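The same site in two structures of MgGH51 from Meripilus giganteus, which probably hydrolyses terminal alpha-L-arabinofuranosyl units from arabinose-containing polysaccharides and oligosaccharides, as an alpha-L-arabinofuranosidase of family GH51: PDB 6ZQ0 (chain A, 1.54 Å), residues Y397-Y402 and Y425-Y430, and PDB 6ZPZ (chain B, 1.71 Å), residues Y397-Y402 and Y425-Y430. Both blocks share one frame: the second was fitted to the first on N, CA, C and O of the twelve residues, RMSD 0.14 Å. Numbering follows each deposited sequence.

Structure 1 (6ZQ0); sequences YDVHVY and YFEGEY. With LXE ([(1~{S},2~{S},3~{S},4~{S})-2-(hydroxymethyl)-3,4-bis(oxidanyl)cyclopentyl]azanium), chain C.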
loop_
_atom_site.group_PDB
_atom_site.type_symbol
_atom_site.label_atom_id
_atom_site.label_comp_id
_atom_site.label_asym_id
_atom_site.label_seq_id
_atom_site.Cartn_x
_atom_site.Cartn_y
_atom_site.Cartn_z
ATOM N N TYR A 397 9.014 19.617 -0.384
ATOM C CA TYR A 397 8.420 19.278 0.919
ATOM C C TYR A 397 7.261 18.342 0.696
ATOM O O TYR A 397 6.567 18.475 -0.292
ATOM C CB TYR A 397 7.896 20.519 1.619
ATOM C CG TYR A 397 8.924 21.228 2.467
ATOM C CD1 TYR A 397 9.224 20.788 3.747
ATOM C CD2 TYR A 397 9.605 22.336 1.976
ATOM C CE1 TYR A 397 10.145 21.455 4.540
ATOM C CE2 TYR A 397 10.541 23.006 2.754
ATOM C CZ TYR A 397 10.801 22.570 4.041
ATOM O OH TYR A 397 11.702 23.228 4.841
ATOM N N ASP A 398 7.094 17.459 1.661
ATOM C CA ASP A 398 5.961 16.526 1.734
ATOM C C ASP A 398 4.995 17.115 2.762
ATOM O O ASP A 398 5.329 17.213 3.957
ATOM C CB ASP A 398 6.415 15.104 2.081
ATOM C CG ASP A 398 5.269 14.128 2.207
ATOM O OD1 ASP A 398 4.127 14.535 1.982
ATOM O OD2 ASP A 398 5.516 12.987 2.607
ATOM N N VAL A 399 3.812 17.446 2.324
ATOM C CA VAL A 399 2.775 18.147 3.133
ATOM C C VAL A 399 1.681 17.149 3.397
ATOM O O VAL A 399 1.217 16.501 2.442
ATOM C CB VAL A 399 2.248 19.386 2.401
ATOM C CG1 VAL A 399 1.230 20.138 3.254
ATOM C CG2 VAL A 399 3.392 20.300 1.972
ATOM N N HIS A 400 1.373 16.934 4.660
ATOM C CA HIS A 400 0.311 16.012 5.092
ATOM C C HIS A 400 -0.851 16.771 5.717
ATOM O O HIS A 400 -0.585 17.645 6.537
ATOM C CB HIS A 400 0.849 15.040 6.137
ATOM C CG HIS A 400 1.946 14.174 5.631
ATOM N ND1 HIS A 400 2.578 13.271 6.446
ATOM C CD2 HIS A 400 2.511 14.047 4.411
ATOM C CE1 HIS A 400 3.508 12.649 5.742
ATOM N NE2 HIS A 400 3.493 13.101 4.497
ATOM N N VAL A 401 -2.081 16.353 5.435
ATOM C CA VAL A 401 -3.238 16.951 6.134
ATOM C C VAL A 401 -4.371 15.941 6.224
ATOM O O VAL A 401 -4.758 15.312 5.206
ATOM C CB VAL A 401 -3.691 18.267 5.512
ATOM C CG1 VAL A 401 -4.170 18.116 4.105
ATOM C CG2 VAL A 401 -4.751 18.918 6.402
ATOM N N TYR A 402 -4.851 15.788 7.443
ATOM C CA TYR A 402 -6.060 15.009 7.798
ATOM C C TYR A 402 -7.019 16.024 8.385
ATOM O O TYR A 402 -6.610 16.764 9.302
ATOM C CB TYR A 402 -5.724 13.888 8.768
ATOM C CG TYR A 402 -4.897 12.803 8.135
ATOM C CD1 TYR A 402 -5.421 11.977 7.162
ATOM C CD2 TYR A 402 -3.556 12.644 8.461
ATOM C CE1 TYR A 402 -4.661 10.976 6.572
ATOM C CE2 TYR A 402 -2.790 11.663 7.865
ATOM C CZ TYR A 402 -3.360 10.795 6.951
ATOM O OH TYR A 402 -2.588 9.834 6.370
ATOM N N TYR A 425 5.932 20.709 -4.165
ATOM C CA TYR A 425 5.196 20.189 -3.013
ATOM C C TYR A 425 4.594 18.852 -3.396
ATOM O O TYR A 425 4.048 18.686 -4.486
ATOM C CB TYR A 425 4.206 21.227 -2.487
ATOM C CG TYR A 425 4.905 22.465 -1.995
ATOM C CD1 TYR A 425 5.392 22.533 -0.705
ATOM C CD2 TYR A 425 5.229 23.489 -2.873
ATOM C CE1 TYR A 425 6.136 23.624 -0.265
ATOM C CE2 TYR A 425 5.947 24.588 -2.446
ATOM C CZ TYR A 425 6.395 24.655 -1.147
ATOM O OH TYR A 425 7.105 25.736 -0.731
ATOM N N PHE A 426 4.734 17.918 -2.462
ATOM C CA PHE A 426 4.153 16.558 -2.490
ATOM C C PHE A 426 3.092 16.528 -1.398
ATOM O O PHE A 426 3.468 16.667 -0.224
ATOM C CB PHE A 426 5.272 15.539 -2.285
ATOM C CG PHE A 426 4.891 14.085 -2.139
ATOM C CD1 PHE A 426 3.778 13.563 -2.770
ATOM C CD2 PHE A 426 5.653 13.236 -1.351
ATOM C CE1 PHE A 426 3.510 12.205 -2.677
ATOM C CE2 PHE A 426 5.378 11.890 -1.250
ATOM C CZ PHE A 426 4.308 11.377 -1.926
ATOM N N GLU A 427 1.827 16.332 -1.775
ATOM C CA GLU A 427 0.764 16.127 -0.787
ATOM C C GLU A 427 0.764 14.634 -0.452
ATOM O O GLU A 427 -0.081 13.897 -1.000
ATOM C CB GLU A 427 -0.547 16.704 -1.271
ATOM C CG GLU A 427 -1.517 16.897 -0.119
ATOM C CD GLU A 427 -1.457 18.246 0.567
ATOM O OE1 GLU A 427 -0.767 19.140 0.077
ATOM O OE2 GLU A 427 -2.043 18.355 1.626
ATOM N N GLY A 428 1.748 14.200 0.338
ATOM C CA GLY A 428 2.110 12.778 0.481
ATOM C C GLY A 428 1.094 11.978 1.285
ATOM O O GLY A 428 1.107 10.716 1.175
ATOM N N GLU A 429 0.294 12.659 2.101
ATOM C CA GLU A 429 -0.827 12.072 2.869
ATOM C C GLU A 429 -1.942 13.084 2.926
ATOM O O GLU A 429 -1.723 14.217 3.429
ATOM C CB GLU A 429 -0.462 11.667 4.301
ATOM C CG GLU A 429 0.613 10.612 4.300
ATOM C CD GLU A 429 1.122 10.231 5.660
ATOM O OE1 GLU A 429 0.370 10.485 6.641
ATOM O OE2 GLU A 429 2.330 9.825 5.738
ATOM N N TYR A 430 -3.123 12.698 2.472
ATOM C CA TYR A 430 -4.294 13.534 2.789
ATOM C C TYR A 430 -5.526 12.673 2.775
ATOM O O TYR A 430 -5.545 11.643 2.070
ATOM C CB TYR A 430 -4.442 14.736 1.866
ATOM C CG TYR A 430 -4.733 14.412 0.439
ATOM C CD1 TYR A 430 -3.735 13.994 -0.428
ATOM C CD2 TYR A 430 -6.016 14.515 -0.051
ATOM C CE1 TYR A 430 -4.010 13.724 -1.756
ATOM C CE2 TYR A 430 -6.308 14.261 -1.366
ATOM C CZ TYR A 430 -5.308 13.851 -2.223
ATOM O OH TYR A 430 -5.635 13.636 -3.519
HETATM C "C1'" LXE C . 0.757 9.843 8.777
HETATM C "C2'" LXE C . 1.808 8.772 8.940
HETATM O "O2'" LXE C . 3.018 8.941 8.192
HETATM C "C3'" LXE C . 1.109 7.485 8.521
HETATM O "O3'" LXE C . 1.876 6.323 8.943
HETATM C "C4'" LXE C . -0.307 7.647 9.092
HETATM C "C5'" LXE C . -1.492 6.974 8.356
HETATM O "O5'" LXE C . -1.592 7.338 6.973
HETATM C "C6'" LXE C . -0.511 9.171 9.160
HETATM N "N1'" LXE C . -0.880 9.693 10.479
#
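Glu429 lies across the imidazole of His400 where two neighbouring parallel strands, 396-403 and 424-432, come side by side in the (beta/alpha)8 barrel; helix 405-410 completes the beta-alpha-beta unit. With CG anti to the carbonyl carbon (chi1 -61°) and an extended chain beyond, Glu429 sets its CG over the ring face in a CH-pi contact, 3.7 Å from the His400 centroid. Its carboxylate plane is 24° from that of the ring, with OE2 3.5 Å from His400 ND1. Both ring nitrogens are engaged: ND1 bonds to Glu351, and NE2 to Asp398 OD2, whose place is less sure and which also meets Arg226 in a salt bridge. Asp398 lies alongside Phe426, pointing the same way. Tyr402 OH is 3.0 Å from Glu429 OE1. The bound cyclopentyl-ammonium sugar mimic shares a hydrogen bond between its O5' and Tyr402 OH (2.8 Å) and donates from O2' to Glu429 OE2 (2.7 Å), placing Glu429 beside the ligand near the C-terminal end of its strand, consistent with the nucleophile of a retaining glycosidase. Val401 N bonds to Glu429 O, joining the two strands.

Structure 1 against structure 2
The sharpest difference is the side chain of Glu429, whose chi1 is -61° in Glu429(A) and -173° in Glu429(B). CG therefore leaves CB in another direction, and the two CD atoms stand 1.7 Å apart after superposition. The places of CD and OE2 of Glu429(A) are vacated, whereas an oxygen again fills the place of OE1, so the chain reaches the ligand side of the pocket by a different route. His400(A), Asp398(A) and Phe426(A) and their counterparts keep their place, and the histidine keeps its touch with the glutamate. Glu429 also touches Tyr402 in both: OE1 of Glu429(A) is 3.0 Å from OH of Tyr402(A), and OE1 of Glu429(B) 3.7 Å from OH of Tyr402(B). The backbone bond from Val401(A) N to Glu429(A) O recurs in structure 2. The bound group differs too: a cyclopentyl-ammonium compound in structure 1, a cyclopentyl sulfate in structure 2. The turn may go with the linkage to the ligand, although two crystals can differ in other ways: OE1 of Glu429(B) is covalently bonded to ligand C2 at 1.7 Å, while OE1 of Glu429(A) lies 2.3 Å from ligand C1', a separation too short to be a settled contact.

Structure 2 (6ZPZ); sequences YDVHVY and YFEGEY. With LX5 ([(1~{S},2~{S},3~{S},4~{S})-2-(hydroxymethyl)-3,4-bis(oxidanyl)cyclopentyl] hydrogen sulfate), chain D.
The imidazole of His400 is crossed by the side chain of Glu429, which here has CG anti to the backbone N (chi1 -173°) and an extended chain beyond. CB lies over the ring face in a CH-pi contact, 3.4 Å from the His400 centroid, and chi1 turns CG from there toward Tyr402 OH. The carboxylate plane is 43° from that of the ring, and OE2 sits 3.2 Å from His400 ND1. Both ring nitrogens are engaged: ND1 bonds to Glu351, and NE2 to Asp398 OD2, whose place is less sure and which also meets Arg226 in a salt bridge. Asp398 lies alongside Phe426, pointing the same way. Tyr402 OH is 3.7 Å from Glu429 OE1, and Glu429 CG comes to 3.3 Å from the same Tyr402 OH. The bound cyclopentyl sulfate shares a hydrogen bond between its O7 and Tyr402 OH (2.7 Å), while its C2 is covalently bonded to Glu429 OE1 at 1.7 Å, consistent with Glu429 being the nucleophile of a retaining glycosidase. Val401 N bonds to Glu429 O, joining the two strands.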
loop_
_atom_site.group_PDB
_atom_site.type_symbol
_atom_site.label_atom_id
_atom_site.label_comp_id
_atom_site.label_asym_id
_atom_site.label_seq_id
_atom_site.Cartn_x
_atom_site.Cartn_y
_atom_site.Cartn_z
ATOM N N TYR B 397 9.005 19.611 -0.341
ATOM C CA TYR B 397 8.392 19.222 0.932
ATOM C C TYR B 397 7.226 18.270 0.690
ATOM O O TYR B 397 6.508 18.367 -0.320
ATOM C CB TYR B 397 7.883 20.438 1.692
ATOM C CG TYR B 397 8.940 21.126 2.517
ATOM C CD1 TYR B 397 9.236 20.672 3.802
ATOM C CD2 TYR B 397 9.617 22.237 2.037
ATOM C CE1 TYR B 397 10.166 21.318 4.596
ATOM C CE2 TYR B 397 10.553 22.892 2.825
ATOM C CZ TYR B 397 10.811 22.435 4.107
ATOM O OH TYR B 397 11.715 23.097 4.887
ATOM N N ASP B 398 7.084 17.354 1.638
ATOM C CA ASP B 398 5.937 16.433 1.755
ATOM C C ASP B 398 4.999 17.072 2.766
ATOM O O ASP B 398 5.372 17.203 3.938
ATOM C CB ASP B 398 6.337 15.005 2.127
ATOM C CG ASP B 398 5.164 14.060 2.223
ATOM O OD1 ASP B 398 4.047 14.503 1.940
ATOM O OD2 ASP B 398 5.365 12.906 2.668
ATOM N N VAL B 399 3.824 17.439 2.301
ATOM C CA VAL B 399 2.770 18.137 3.092
ATOM C C VAL B 399 1.647 17.149 3.381
ATOM O O VAL B 399 1.124 16.525 2.430
ATOM C CB VAL B 399 2.235 19.387 2.364
ATOM C CG1 VAL B 399 1.209 20.114 3.247
ATOM C CG2 VAL B 399 3.366 20.318 1.943
ATOM N N HIS B 400 1.341 16.996 4.659
ATOM C CA HIS B 400 0.310 16.084 5.196
ATOM C C HIS B 400 -0.878 16.872 5.745
ATOM O O HIS B 400 -0.657 17.864 6.468
ATOM C CB HIS B 400 0.929 15.202 6.279
ATOM C CG HIS B 400 1.958 14.265 5.749
ATOM N ND1 HIS B 400 2.514 13.269 6.531
ATOM C CD2 HIS B 400 2.498 14.123 4.518
ATOM C CE1 HIS B 400 3.363 12.574 5.821
ATOM N NE2 HIS B 400 3.392 13.085 4.575
ATOM N N VAL B 401 -2.091 16.389 5.484
ATOM C CA VAL B 401 -3.274 16.947 6.159
ATOM C C VAL B 401 -4.368 15.897 6.202
ATOM O O VAL B 401 -4.758 15.354 5.155
ATOM C CB VAL B 401 -3.741 18.278 5.543
ATOM C CG1 VAL B 401 -4.157 18.180 4.090
ATOM C CG2 VAL B 401 -4.862 18.884 6.376
ATOM N N TYR B 402 -4.789 15.628 7.418
ATOM C CA TYR B 402 -6.050 14.934 7.752
ATOM C C TYR B 402 -7.021 15.987 8.278
ATOM O O TYR B 402 -6.646 16.767 9.180
ATOM C CB TYR B 402 -5.756 13.812 8.736
ATOM C CG TYR B 402 -5.080 12.619 8.112
ATOM C CD1 TYR B 402 -5.445 12.163 6.856
ATOM C CD2 TYR B 402 -4.094 11.930 8.791
ATOM C CE1 TYR B 402 -4.850 11.051 6.312
ATOM C CE2 TYR B 402 -3.486 10.810 8.254
ATOM C CZ TYR B 402 -3.854 10.386 6.992
ATOM O OH TYR B 402 -3.320 9.259 6.454
ATOM N N TYR B 425 6.008 20.674 -4.157
ATOM C CA TYR B 425 5.271 20.167 -3.000
ATOM C C TYR B 425 4.621 18.848 -3.388
ATOM O O TYR B 425 4.057 18.733 -4.466
ATOM C CB TYR B 425 4.324 21.247 -2.484
ATOM C CG TYR B 425 5.055 22.456 -1.964
ATOM C CD1 TYR B 425 5.516 22.499 -0.658
ATOM C CD2 TYR B 425 5.385 23.505 -2.798
ATOM C CE1 TYR B 425 6.199 23.599 -0.173
ATOM C CE2 TYR B 425 6.106 24.591 -2.341
ATOM C CZ TYR B 425 6.519 24.634 -1.027
ATOM O OH TYR B 425 7.213 25.715 -0.588
ATOM N N PHE B 426 4.753 17.903 -2.480
ATOM C CA PHE B 426 4.164 16.553 -2.510
ATOM C C PHE B 426 3.100 16.511 -1.430
ATOM O O PHE B 426 3.437 16.567 -0.222
ATOM C CB PHE B 426 5.259 15.513 -2.281
ATOM C CG PHE B 426 4.820 14.080 -2.139
ATOM C CD1 PHE B 426 3.655 13.605 -2.729
ATOM C CD2 PHE B 426 5.604 13.190 -1.419
ATOM C CE1 PHE B 426 3.302 12.271 -2.599
ATOM C CE2 PHE B 426 5.268 11.857 -1.307
ATOM C CZ PHE B 426 4.105 11.397 -1.889
ATOM N N GLU B 427 1.839 16.429 -1.838
ATOM C CA GLU B 427 0.766 16.242 -0.849
ATOM C C GLU B 427 0.706 14.746 -0.556
ATOM O O GLU B 427 -0.154 14.081 -1.113
ATOM C CB GLU B 427 -0.554 16.806 -1.346
ATOM C CG GLU B 427 -1.546 16.980 -0.211
ATOM C CD GLU B 427 -1.490 18.301 0.516
ATOM O OE1 GLU B 427 -0.788 19.197 0.048
ATOM O OE2 GLU B 427 -2.104 18.394 1.580
ATOM N N GLY B 428 1.588 14.265 0.322
ATOM C CA GLY B 428 1.983 12.851 0.358
ATOM C C GLY B 428 1.066 12.036 1.242
ATOM O O GLY B 428 1.127 10.787 1.172
ATOM N N GLU B 429 0.247 12.713 2.037
ATOM C CA GLU B 429 -0.698 12.043 2.947
ATOM C C GLU B 429 -1.865 12.980 3.194
ATOM O O GLU B 429 -1.681 14.023 3.889
ATOM C CB GLU B 429 0.031 11.725 4.243
ATOM C CG GLU B 429 -0.787 10.900 5.155
ATOM C CD GLU B 429 -0.184 10.888 6.523
ATOM O OE1 GLU B 429 0.349 9.826 6.897
ATOM O OE2 GLU B 429 -0.269 11.938 7.222
ATOM N N TYR B 430 -3.015 12.687 2.598
ATOM C CA TYR B 430 -4.213 13.523 2.820
ATOM C C TYR B 430 -5.443 12.645 2.743
ATOM O O TYR B 430 -5.421 11.610 2.072
ATOM C CB TYR B 430 -4.225 14.723 1.868
ATOM C CG TYR B 430 -4.583 14.445 0.438
ATOM C CD1 TYR B 430 -3.631 14.002 -0.458
ATOM C CD2 TYR B 430 -5.872 14.603 -0.038
ATOM C CE1 TYR B 430 -3.923 13.794 -1.791
ATOM C CE2 TYR B 430 -6.199 14.371 -1.360
ATOM C CZ TYR B 430 -5.222 13.962 -2.252
ATOM O OH TYR B 430 -5.525 13.729 -3.558
HETATM C C1 LX5 D . -0.162 8.992 9.061
HETATM C C2 LX5 D . 0.987 9.730 8.416
HETATM C C6 LX5 D . -1.208 6.793 8.115
HETATM C C5 LX5 D . 0.004 7.505 8.729
HETATM C C3 LX5 D . 2.092 8.746 8.164
HETATM C C4 LX5 D . 1.298 7.462 7.937
HETATM O O7 LX5 D . -1.526 7.288 6.810
HETATM O O8 LX5 D . 1.950 6.324 8.507
HETATM O O9 LX5 D . 2.969 9.160 7.104
HETATM O O10 LX5 D . 0.206 9.271 10.407
HETATM S S11 LX5 D . -0.832 9.551 11.440
HETATM O O12 LX5 D . -1.437 8.227 11.320
HETATM O O13 LX5 D . -0.284 9.855 12.760
HETATM O O14 LX5 D . -1.567 10.739 10.915
#